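Side-chain contacts in putative esterase (Sulfolobus solfataricus P2, PDB 2RAU), which probably hydrolyses ester bonds as a lipase-like member of the alpha/beta-hydrolase superfamily and binds calcium: residues A[66-69]-A[74-77]; A[104-109]-A[115-120]; A[160-163]-A[169-172]; A[217-222]-A[243-248]. All blocks are in the same frame, centred on the assembly; numbering follows the deposited sequence. Where two conformers were deposited one is given.

Contact 1: residues A[66-69]-A[74-77]; sequences LVTI and VHYT
I69 lays its aliphatic side chain obliquely across T77. The CD1 methyl of I69 comes to 3.6 Å from CG2 of T77, while CB and CG2 of I69 each approach that same methyl to 3.9 Å. T77 offers the methyl because its hydroxyl is the branch set opposite the backbone N (chi1 -165°), putting CG2 between N and the carbonyl carbon. Beside this apolar patch the two backbones are joined by a water. It accepts from Y76 N at 3.0 Å and lies 2.8 Å from I69 O and 2.7 Å from T77 O, both positioned to accept from it, though acceptors outnumber its protons. At the other flank the H75 ring swings back to T68, its CD2 atom 4.1 Å from T68 O. Further out, I69, with positive phi, is the first residue beyond helix 63-68, and the chain then enters the small hairpin of strands 70-71 and 74-75; T68 OG1 bonds to S70 OG just past that point. The contact therefore closes the base of a surface hairpin, with P267 of helix 262-270 packing against I69, Y76 and T77, and L16 lying against T68 and H75.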
loop_
_atom_site.group_PDB
_atom_site.type_symbol
_atom_site.label_atom_id
_atom_site.label_comp_id
_atom_site.label_asym_id
_atom_site.label_seq_id
_atom_site.Cartn_x
_atom_site.Cartn_y
_atom_site.Cartn_z
ATOM N N LEU A 66 0.363 -6.277 -3.379
ATOM C CA LEU A 66 0.915 -5.468 -4.468
ATOM C C LEU A 66 1.502 -6.237 -5.615
ATOM O O LEU A 66 1.659 -5.694 -6.711
ATOM C CB LEU A 66 1.917 -4.455 -3.928
ATOM C CG LEU A 66 1.396 -3.065 -3.579
ATOM C CD1 LEU A 66 -0.007 -2.973 -2.987
ATOM C CD2 LEU A 66 2.367 -2.214 -2.875
ATOM N N VAL A 67 1.820 -7.506 -5.373
ATOM C CA VAL A 67 2.375 -8.370 -6.402
ATOM C C VAL A 67 1.307 -9.318 -6.937
ATOM O O VAL A 67 1.096 -9.398 -8.116
ATOM C CB VAL A 67 3.589 -9.238 -5.861
ATOM C CG1 VAL A 67 4.208 -10.161 -6.962
ATOM C CG2 VAL A 67 4.651 -8.375 -5.142
ATOM N N THR A 68 0.655 -10.058 -6.052
ATOM C CA THR A 68 -0.251 -11.088 -6.497
ATOM C C THR A 68 -1.731 -10.930 -6.080
ATOM O O THR A 68 -2.552 -11.806 -6.381
ATOM C CB THR A 68 0.267 -12.507 -6.093
ATOM O OG1 THR A 68 0.533 -12.520 -4.704
ATOM C CG2 THR A 68 1.544 -12.922 -6.866
ATOM N N ILE A 69 -2.100 -9.814 -5.453
ATOM C CA ILE A 69 -3.489 -9.560 -5.095
ATOM C C ILE A 69 -4.028 -10.760 -4.315
ATOM O O ILE A 69 -5.111 -11.292 -4.586
ATOM C CB ILE A 69 -4.373 -9.191 -6.327
ATOM C CG1 ILE A 69 -3.527 -8.389 -7.374
ATOM C CG2 ILE A 69 -5.578 -8.316 -5.904
ATOM C CD1 ILE A 69 -4.272 -7.994 -8.640
ATOM N N VAL A 74 -3.935 -16.972 -0.561
ATOM C CA VAL A 74 -5.330 -17.046 -0.990
ATOM C C VAL A 74 -5.493 -16.072 -2.150
ATOM O O VAL A 74 -5.289 -14.881 -1.979
ATOM C CB VAL A 74 -6.351 -16.709 0.142
ATOM C CG1 VAL A 74 -7.814 -16.793 -0.359
ATOM C CG2 VAL A 74 -6.099 -17.570 1.367
ATOM N N HIS A 75 -5.803 -16.607 -3.330
ATOM C CA HIS A 75 -5.898 -15.808 -4.553
ATOM C C HIS A 75 -7.356 -15.502 -4.956
ATOM O O HIS A 75 -8.229 -16.339 -4.899
ATOM C CB HIS A 75 -5.179 -16.567 -5.666
ATOM C CG HIS A 75 -3.698 -16.620 -5.467
ATOM N ND1 HIS A 75 -3.098 -17.561 -4.662
ATOM C CD2 HIS A 75 -2.691 -15.866 -5.971
ATOM C CE1 HIS A 75 -1.788 -17.404 -4.693
ATOM N NE2 HIS A 75 -1.511 -16.382 -5.473
ATOM N N TYR A 76 -7.542 -14.260 -5.358
ATOM C CA TYR A 76 -8.823 -13.665 -5.673
ATOM C C TYR A 76 -8.966 -13.283 -7.142
ATOM O O TYR A 76 -10.084 -13.099 -7.614
ATOM C CB TYR A 76 -9.054 -12.432 -4.766
ATOM C CG TYR A 76 -9.267 -12.814 -3.332
ATOM C CD1 TYR A 76 -10.495 -13.289 -2.921
ATOM C CD2 TYR A 76 -8.222 -12.754 -2.389
ATOM C CE1 TYR A 76 -10.702 -13.686 -1.602
ATOM C CE2 TYR A 76 -8.422 -13.155 -1.094
ATOM C CZ TYR A 76 -9.652 -13.615 -0.693
ATOM O OH TYR A 76 -9.898 -13.957 0.627
ATOM N N THR A 77 -7.850 -13.148 -7.856
ATOM C CA THR A 77 -7.842 -12.752 -9.263
ATOM C C THR A 77 -6.508 -13.096 -9.910
ATOM O O THR A 77 -5.581 -13.590 -9.237
ATOM C CB THR A 77 -8.115 -11.231 -9.394
ATOM O OG1 THR A 77 -8.440 -10.944 -10.741
ATOM C CG2 THR A 77 -6.970 -10.356 -8.922
HETATM O O HOH W 1 -4.980 -13.264 -6.625
#

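Contact 2: residues A[104-109]-A[115-120]; sequences HYVPPF and LSFTAN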
loop_
_atom_site.group_PDB
_atom_site.type_symbol
_atom_site.label_atom_id
_atom_site.label_comp_id
_atom_site.label_asym_id
_atom_site.label_seq_id
_atom_site.Cartn_x
_atom_site.Cartn_y
_atom_site.Cartn_z
ATOM N N HIS A 104 0.755 -8.116 8.300
ATOM C CA HIS A 104 0.591 -9.233 7.435
ATOM C C HIS A 104 0.760 -10.599 8.110
ATOM O O HIS A 104 0.576 -11.617 7.452
ATOM C CB HIS A 104 1.509 -9.147 6.241
ATOM C CG HIS A 104 1.055 -9.936 5.065
ATOM N ND1 HIS A 104 -0.243 -9.880 4.567
ATOM C CD2 HIS A 104 1.737 -10.771 4.240
ATOM C CE1 HIS A 104 -0.327 -10.671 3.509
ATOM N NE2 HIS A 104 0.862 -11.217 3.287
ATOM N N TYR A 105 1.033 -10.593 9.411
ATOM C CA TYR A 105 1.239 -11.818 10.191
ATOM C C TYR A 105 0.231 -11.945 11.335
ATOM O O TYR A 105 0.261 -12.941 12.080
ATOM C CB TYR A 105 2.690 -11.875 10.700
ATOM C CG TYR A 105 3.600 -12.079 9.520
ATOM C CD1 TYR A 105 3.793 -13.334 9.030
ATOM C CD2 TYR A 105 4.175 -10.996 8.851
ATOM C CE1 TYR A 105 4.511 -13.528 7.910
ATOM C CE2 TYR A 105 4.880 -11.180 7.725
ATOM C CZ TYR A 105 5.067 -12.463 7.272
ATOM O OH TYR A 105 5.809 -12.746 6.157
ATOM N N VAL A 106 -0.722 -11.020 11.405
ATOM C CA VAL A 106 -1.770 -11.052 12.470
ATOM C C VAL A 106 -2.926 -12.039 12.103
ATOM O O VAL A 106 -3.519 -11.946 11.029
ATOM C CB VAL A 106 -2.309 -9.612 12.720
ATOM C CG1 VAL A 106 -3.494 -9.593 13.793
ATOM C CG2 VAL A 106 -1.168 -8.677 13.135
ATOM N N PRO A 107 -3.237 -13.014 12.992
ATOM C CA PRO A 107 -4.359 -13.865 12.681
ATOM C C PRO A 107 -5.686 -13.090 12.664
ATOM O O PRO A 107 -5.905 -12.177 13.456
ATOM C CB PRO A 107 -4.385 -14.876 13.825
ATOM C CG PRO A 107 -3.097 -14.722 14.516
ATOM C CD PRO A 107 -2.665 -13.331 14.297
ATOM N N PRO A 108 -6.573 -13.448 11.735
ATOM C CA PRO A 108 -7.813 -12.720 11.602
ATOM C C PRO A 108 -8.802 -12.975 12.734
ATOM O O PRO A 108 -9.743 -12.187 12.939
ATOM C CB PRO A 108 -8.336 -13.215 10.259
ATOM C CG PRO A 108 -7.842 -14.647 10.168
ATOM C CD PRO A 108 -6.437 -14.538 10.749
ATOM N N PHE A 109 -8.600 -14.050 13.492
ATOM C CA PHE A 109 -9.572 -14.439 14.521
ATOM C C PHE A 109 -9.248 -13.832 15.872
ATOM O O PHE A 109 -10.022 -14.010 16.799
ATOM C CB PHE A 109 -9.677 -15.974 14.644
ATOM C CG PHE A 109 -8.355 -16.655 14.838
ATOM C CD1 PHE A 109 -7.757 -16.721 16.098
ATOM C CD2 PHE A 109 -7.657 -17.128 13.743
ATOM C CE1 PHE A 109 -6.532 -17.301 16.251
ATOM C CE2 PHE A 109 -6.450 -17.700 13.901
ATOM C CZ PHE A 109 -5.863 -17.753 15.160
ATOM N N LEU A 115 -4.875 -8.605 20.881
ATOM C CA LEU A 115 -4.109 -7.786 19.950
ATOM C C LEU A 115 -3.221 -6.716 20.643
ATOM O O LEU A 115 -2.675 -5.810 19.979
ATOM C CB LEU A 115 -5.096 -7.142 18.973
ATOM C CG LEU A 115 -5.743 -8.178 17.999
ATOM C CD1 LEU A 115 -7.116 -7.794 17.607
ATOM C CD2 LEU A 115 -4.872 -8.483 16.775
ATOM N N SER A 116 -3.019 -6.865 21.952
ATOM C CA SER A 116 -2.256 -5.885 22.741
ATOM C C SER A 116 -0.784 -5.856 22.327
ATOM O O SER A 116 -0.121 -4.851 22.533
ATOM C CB SER A 116 -2.440 -6.166 24.234
ATOM O OG SER A 116 -1.808 -7.387 24.578
ATOM N N PHE A 117 -0.303 -6.920 21.648
ATOM C CA PHE A 117 1.040 -6.961 21.109
ATOM C C PHE A 117 1.252 -5.900 20.009
ATOM O O PHE A 117 2.400 -5.620 19.631
ATOM C CB PHE A 117 1.414 -8.361 20.599
ATOM C CG PHE A 117 0.617 -8.828 19.427
ATOM C CD1 PHE A 117 0.980 -8.496 18.124
ATOM C CD2 PHE A 117 -0.501 -9.630 19.617
ATOM C CE1 PHE A 117 0.205 -8.928 17.033
ATOM C CE2 PHE A 117 -1.255 -10.064 18.554
ATOM C CZ PHE A 117 -0.922 -9.708 17.247
ATOM N N THR A 118 0.158 -5.337 19.491
ATOM C CA THR A 118 0.225 -4.246 18.517
ATOM C C THR A 118 0.297 -2.836 19.164
ATOM O O THR A 118 0.415 -1.830 18.450
ATOM C CB THR A 118 -0.958 -4.271 17.556
ATOM O OG1 THR A 118 -2.131 -3.793 18.218
ATOM C CG2 THR A 118 -1.193 -5.653 16.966
ATOM N N ALA A 119 0.287 -2.752 20.496
ATOM C CA ALA A 119 0.234 -1.450 21.211
ATOM C C ALA A 119 1.423 -0.531 20.830
ATOM O O ALA A 119 1.273 0.678 20.734
ATOM C CB ALA A 119 0.180 -1.685 22.716
ATOM N N ASN A 120 2.598 -1.087 20.576
ATOM C CA ASN A 120 3.763 -0.273 20.184
ATOM C C ASN A 120 4.136 -0.471 18.714
ATOM O O ASN A 120 5.310 -0.428 18.341
ATOM C CB ASN A 120 4.959 -0.572 21.101
ATOM C CG ASN A 120 4.655 -0.268 22.520
ATOM O OD1 ASN A 120 4.554 0.892 22.882
ATOM N ND2 ASN A 120 4.488 -1.300 23.343
#
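V106 presses its CG1 methyl against CD2 of L115, a tight 3.5 Å pair, with the two side chains crossing at about a right angle. Both residues belong to the long excursion that links strand 94-100 to helix 123-141, one of the crossover connections of an alpha/beta-hydrolase fold, and they bring the loop's earlier and later parts together in a buried patch. The other methyl of V106, CG2, meets F117 from the rim: it sits near the plane of the ring, 4.1 Å from CE1. One valine thus splits its branches between two partners, CG1 set opposite the backbone N (chi1 177°) to reach the leucine and CG2 beside that N to reach the phenylalanine. L115 starts out across the approach, but its far end bends in to bring CD2 to the valine. F117 is also stacked on Y35, which helps hold the ring whose edge V106 meets.

Along the earlier segment, H104 is held by D273 and E64 and meets the ring of W71 nearly at right angles, while Y105 OH bonds to S39 OG; these bonds tie down the side chains just before V106. Beyond V106, the CB of P107 lies over one face of F109. The later segment is shaped by a 3-10 turn in which L115 O takes two donors from one residue: T118 N at 2.9 Å, and T118 OG1 at 2.7 Å, the hydroxyl approaching almost straight off the end of the carbonyl at 165°.

Contact 3: residues A[160-163]-A[169-172]; sequences NYSS and DIKG
With chi1 at -175°, Y161 has its ring carbon CG opposite the backbone N and sends its phenol end along to D169, the last residue of the same helix 153-169, whose CG is set beside its own N. The two meet in a short hydrogen bond, with Y161 OH donating to D169 OD2 at 2.6 Å. The hydroxyl arrives on the anti side of that oxygen, 30° out of the carboxylate plane, yet ring and carboxylate planes lie only 17° apart. Next to the polar pair, I170 fills in with carbon: its CD1 comes obliquely to the Y161 ring, 3.9 Å from CE2. The same isoleucine faces S162, whose OG is 3.8 Å from I170 CG1; that hydroxyl is bonded one turn back to A158 O, so it meets the isoleucine as a packing neighbour. The contact lies within a beta-alpha-beta unit, where helix 153-169 gives way directly to strand 170-176, and I170 also packs on I146 and L148 of the adjacent parallel strand. From helix 123-141, K131 bridges to D169 OD2 and K138 to D169 OD1. A buried carboxylate gripped by two lysines and a phenol donor is thus well compensated and probably stays ionised, which would strengthen the tyrosine's bond and tie the C-terminal end of helix 153-169 to the flank of helix 123-141.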
loop_
_atom_site.group_PDB
_atom_site.type_symbol
_atom_site.label_atom_id
_atom_site.label_comp_id
_atom_site.label_asym_id
_atom_site.label_seq_id
_atom_site.Cartn_x
_atom_site.Cartn_y
_atom_site.Cartn_z
ATOM N N ASN A 160 8.028 10.295 5.768
ATOM C CA ASN A 160 8.589 10.192 7.129
ATOM C C ASN A 160 9.981 9.497 7.137
ATOM O O ASN A 160 10.932 9.946 7.803
ATOM C CB ASN A 160 7.589 9.459 8.041
ATOM C CG ASN A 160 6.376 10.296 8.352
ATOM O OD1 ASN A 160 6.313 11.456 7.961
ATOM N ND2 ASN A 160 5.375 9.703 9.013
ATOM N N TYR A 161 10.085 8.391 6.406
ATOM C CA TYR A 161 11.349 7.677 6.245
ATOM C C TYR A 161 12.406 8.591 5.613
ATOM O O TYR A 161 13.544 8.680 6.111
ATOM C CB TYR A 161 11.176 6.392 5.393
ATOM C CG TYR A 161 12.429 5.601 5.335
ATOM C CD1 TYR A 161 12.704 4.633 6.287
ATOM C CD2 TYR A 161 13.384 5.832 4.331
ATOM C CE1 TYR A 161 13.887 3.934 6.257
ATOM C CE2 TYR A 161 14.582 5.103 4.298
ATOM C CZ TYR A 161 14.821 4.170 5.265
ATOM O OH TYR A 161 16.005 3.447 5.256
ATOM N N SER A 162 12.013 9.290 4.545
ATOM C CA SER A 162 12.903 10.182 3.838
ATOM C C SER A 162 13.356 11.341 4.701
ATOM O O SER A 162 14.480 11.747 4.608
ATOM C CB SER A 162 12.245 10.721 2.560
ATOM O OG SER A 162 12.010 9.682 1.645
ATOM N N SER A 163 12.481 11.868 5.548
ATOM C CA SER A 163 12.850 12.971 6.408
ATOM C C SER A 163 14.033 12.598 7.322
ATOM O O SER A 163 14.773 13.482 7.761
ATOM C CB SER A 163 11.651 13.442 7.229
ATOM O OG SER A 163 11.412 12.604 8.337
ATOM N N ASP A 169 19.982 7.178 1.755
ATOM C CA ASP A 169 19.138 6.091 1.250
ATOM C C ASP A 169 18.258 6.364 0.014
ATOM O O ASP A 169 17.971 5.426 -0.711
ATOM C CB ASP A 169 18.191 5.627 2.362
ATOM C CG ASP A 169 18.895 4.891 3.488
ATOM O OD1 ASP A 169 20.113 4.570 3.367
ATOM O OD2 ASP A 169 18.192 4.616 4.505
ATOM N N ILE A 170 17.820 7.611 -0.213
ATOM C CA ILE A 170 16.721 7.895 -1.173
ATOM C C ILE A 170 17.096 8.901 -2.232
ATOM O O ILE A 170 17.535 9.989 -1.901
ATOM C CB ILE A 170 15.466 8.464 -0.424
ATOM C CG1 ILE A 170 15.087 7.588 0.789
ATOM C CG2 ILE A 170 14.223 8.669 -1.389
ATOM C CD1 ILE A 170 14.823 6.067 0.499
ATOM N N LYS A 171 16.914 8.539 -3.499
ATOM C CA LYS A 171 17.275 9.428 -4.575
ATOM C C LYS A 171 16.066 9.943 -5.364
ATOM O O LYS A 171 16.207 10.792 -6.240
ATOM C CB LYS A 171 18.274 8.741 -5.505
ATOM C CG LYS A 171 17.735 7.547 -6.219
ATOM C CD LYS A 171 18.759 6.806 -7.045
ATOM C CE LYS A 171 18.192 5.477 -7.478
ATOM N NZ LYS A 171 19.177 4.587 -8.117
ATOM N N GLY A 172 14.870 9.448 -5.039
ATOM C CA GLY A 172 13.662 9.874 -5.711
ATOM C C GLY A 172 12.452 9.390 -4.950
ATOM O O GLY A 172 12.467 8.293 -4.374
#

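Contact 4: residues A[217-222]-A[243-248]; sequences PIWSYA and MDSLYV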
loop_
_atom_site.group_PDB
_atom_site.type_symbol
_atom_site.label_atom_id
_atom_site.label_comp_id
_atom_site.label_asym_id
_atom_site.label_seq_id
_atom_site.Cartn_x
_atom_site.Cartn_y
_atom_site.Cartn_z
ATOM N N PRO A 217 -15.840 -11.832 3.642
ATOM C CA PRO A 217 -15.947 -12.578 2.365
ATOM C C PRO A 217 -17.037 -12.068 1.370
ATOM O O PRO A 217 -17.069 -12.550 0.239
ATOM C CB PRO A 217 -16.249 -13.995 2.823
ATOM C CG PRO A 217 -16.897 -13.838 4.145
ATOM C CD PRO A 217 -16.162 -12.706 4.791
ATOM N N ILE A 218 -17.852 -11.083 1.797
ATOM C CA ILE A 218 -18.861 -10.439 0.978
ATOM C C ILE A 218 -18.328 -9.980 -0.352
ATOM O O ILE A 218 -18.988 -10.158 -1.373
ATOM C CB ILE A 218 -19.521 -9.246 1.691
ATOM C CG1 ILE A 218 -20.603 -8.615 0.778
ATOM C CG2 ILE A 218 -18.535 -8.209 2.168
ATOM C CD1 ILE A 218 -21.607 -7.703 1.548
ATOM N N TRP A 219 -17.122 -9.439 -0.387
ATOM C CA TRP A 219 -16.580 -8.922 -1.662
ATOM C C TRP A 219 -16.361 -10.028 -2.688
ATOM O O TRP A 219 -16.803 -9.940 -3.837
ATOM C CB TRP A 219 -15.287 -8.153 -1.413
ATOM C CG TRP A 219 -15.440 -6.989 -0.461
ATOM C CD1 TRP A 219 -15.254 -7.011 0.883
ATOM C CD2 TRP A 219 -15.813 -5.660 -0.791
ATOM N NE1 TRP A 219 -15.534 -5.795 1.422
ATOM C CE2 TRP A 219 -15.885 -4.941 0.411
ATOM C CE3 TRP A 219 -16.120 -5.009 -1.991
ATOM C CZ2 TRP A 219 -16.194 -3.591 0.459
ATOM C CZ3 TRP A 219 -16.424 -3.679 -1.942
ATOM C CH2 TRP A 219 -16.456 -2.983 -0.722
ATOM N N SER A 220 -15.713 -11.096 -2.258
ATOM C CA SER A 220 -15.507 -12.253 -3.119
ATOM C C SER A 220 -16.837 -12.914 -3.557
ATOM O O SER A 220 -16.961 -13.332 -4.696
ATOM C CB SER A 220 -14.507 -13.230 -2.440
ATOM O OG SER A 220 -15.119 -13.941 -1.381
ATOM N N TYR A 221 -17.801 -13.043 -2.642
ATOM C CA TYR A 221 -19.101 -13.614 -2.963
ATOM C C TYR A 221 -19.772 -12.781 -4.058
ATOM O O TYR A 221 -20.317 -13.330 -4.993
ATOM C CB TYR A 221 -19.971 -13.683 -1.722
ATOM C CG TYR A 221 -21.383 -14.084 -2.011
ATOM C CD1 TYR A 221 -21.713 -15.416 -2.188
ATOM C CD2 TYR A 221 -22.388 -13.119 -2.202
ATOM C CE1 TYR A 221 -23.024 -15.793 -2.493
ATOM C CE2 TYR A 221 -23.669 -13.482 -2.511
ATOM C CZ TYR A 221 -23.989 -14.817 -2.662
ATOM O OH TYR A 221 -25.270 -15.180 -2.970
ATOM N N ALA A 222 -19.709 -11.460 -3.918
ATOM C CA ALA A 222 -20.361 -10.497 -4.821
ATOM C C ALA A 222 -19.690 -10.396 -6.184
ATOM O O ALA A 222 -20.352 -10.132 -7.187
ATOM C CB ALA A 222 -20.461 -9.138 -4.166
HETATM N N MSE A 243 -20.162 -1.397 -4.961
HETATM C CA MSE A 243 -19.508 -0.377 -5.809
HETATM C C MSE A 243 -19.942 1.035 -5.430
HETATM O O MSE A 243 -19.121 1.956 -5.429
HETATM C CB MSE A 243 -19.749 -0.649 -7.285
HETATM C CG MSE A 243 -18.980 -1.880 -7.796
HETATM SE SE MSE A 243 -17.061 -1.768 -7.799
HETATM C CE MSE A 243 -16.812 -0.620 -9.312
ATOM N N ASP A 244 -21.222 1.220 -5.107
ATOM C CA ASP A 244 -21.652 2.540 -4.672
ATOM C C ASP A 244 -21.047 2.908 -3.290
ATOM O O ASP A 244 -20.835 4.108 -3.012
ATOM C CB ASP A 244 -23.178 2.754 -4.684
ATOM C CG ASP A 244 -23.549 4.197 -4.784
ATOM O OD1 ASP A 244 -23.113 4.844 -5.774
ATOM O OD2 ASP A 244 -24.322 4.670 -3.904
ATOM N N SER A 245 -20.781 1.915 -2.430
ATOM C CA SER A 245 -20.137 2.225 -1.144
ATOM C C SER A 245 -18.718 2.757 -1.372
ATOM O O SER A 245 -18.274 3.655 -0.647
ATOM C CB SER A 245 -20.121 1.033 -0.175
ATOM O OG SER A 245 -19.204 0.029 -0.554
ATOM N N LEU A 246 -18.025 2.222 -2.385
ATOM C CA LEU A 246 -16.719 2.749 -2.781
ATOM C C LEU A 246 -16.817 4.157 -3.386
ATOM O O LEU A 246 -15.979 4.993 -3.163
ATOM C CB LEU A 246 -16.028 1.797 -3.773
ATOM C CG LEU A 246 -15.679 0.414 -3.154
ATOM C CD1 LEU A 246 -15.124 -0.567 -4.201
ATOM C CD2 LEU A 246 -14.749 0.515 -1.928
ATOM N N TYR A 247 -17.857 4.406 -4.172
ATOM C CA TYR A 247 -18.065 5.709 -4.750
ATOM C C TYR A 247 -18.277 6.770 -3.705
ATOM O O TYR A 247 -17.692 7.849 -3.781
ATOM C CB TYR A 247 -19.261 5.661 -5.674
ATOM C CG TYR A 247 -19.625 6.971 -6.327
ATOM C CD1 TYR A 247 -18.851 7.516 -7.360
ATOM C CD2 TYR A 247 -20.774 7.638 -5.951
ATOM C CE1 TYR A 247 -19.227 8.651 -7.960
ATOM C CE2 TYR A 247 -21.137 8.758 -6.530
ATOM C CZ TYR A 247 -20.347 9.285 -7.530
ATOM O OH TYR A 247 -20.753 10.430 -8.128
ATOM N N VAL A 248 -19.146 6.465 -2.749
ATOM C CA VAL A 248 -19.550 7.420 -1.722
ATOM C C VAL A 248 -18.356 7.845 -0.846
ATOM O O VAL A 248 -18.302 8.971 -0.446
ATOM C CB VAL A 248 -20.716 6.823 -0.916
ATOM C CG1 VAL A 248 -20.873 7.452 0.398
ATOM C CG2 VAL A 248 -21.993 6.953 -1.734
#
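W219 and L246 face each other from two helices, 218-224 and 238-248, whose backbones stay well apart: the nearest CA atoms, those of W219 and M243 (a selenomethionine), are 9.9 Å from one another. Helical i to i+4 bonds run through both segments, and at the start of the first P217 O also accepts from S220 OG at 2.9 Å. The gap is spanned by the indole. W219 has CG set beside its backbone N (chi1 -58°), and its six-membered ring reaches L246, which comes from the opposite direction and places CD1 4.1 Å from CZ3 and CD2 4.1 Å from CH2. In one of two deposited conformers S245 OG also comes near CH2, a doubtful touch, with its hydrogen bond going to L242 O. The indole is fixed at its other side by NE1 bonding to R211 O, and F266 meets it edge-to-face. Helix 262-270 also brings M265 to L246, completing a three-helix cluster. An unidentified molecule, probably from the crystallisation liquor, is bound beside L246. Helices inserted between strand 170-176 and strand 297-302 probably form a cap, or lid, as in other alpha/beta hydrolases.

From the N terminus, contact 1 comes first and closes the short hairpin that follows helix 63-68. Contact 2 then closes a short loop within the connection from strand 94-100 to helix 123-141. Contact 3 brings the middle of helix 153-169 against its last residue and the start of strand 170-176, on the far side of the chain's centre from contacts 1 and 4. Contact 4 spans the widest interval, joining two helices of the inserted region. All four follow in series, so none nests in or crosses another. Contacts 1 and 4 nevertheless touch in space, Y76 CE1 lying 3.9 Å from S220 CB, which joins the hairpin to the inserted helices; contact 3 stays with the central sheet.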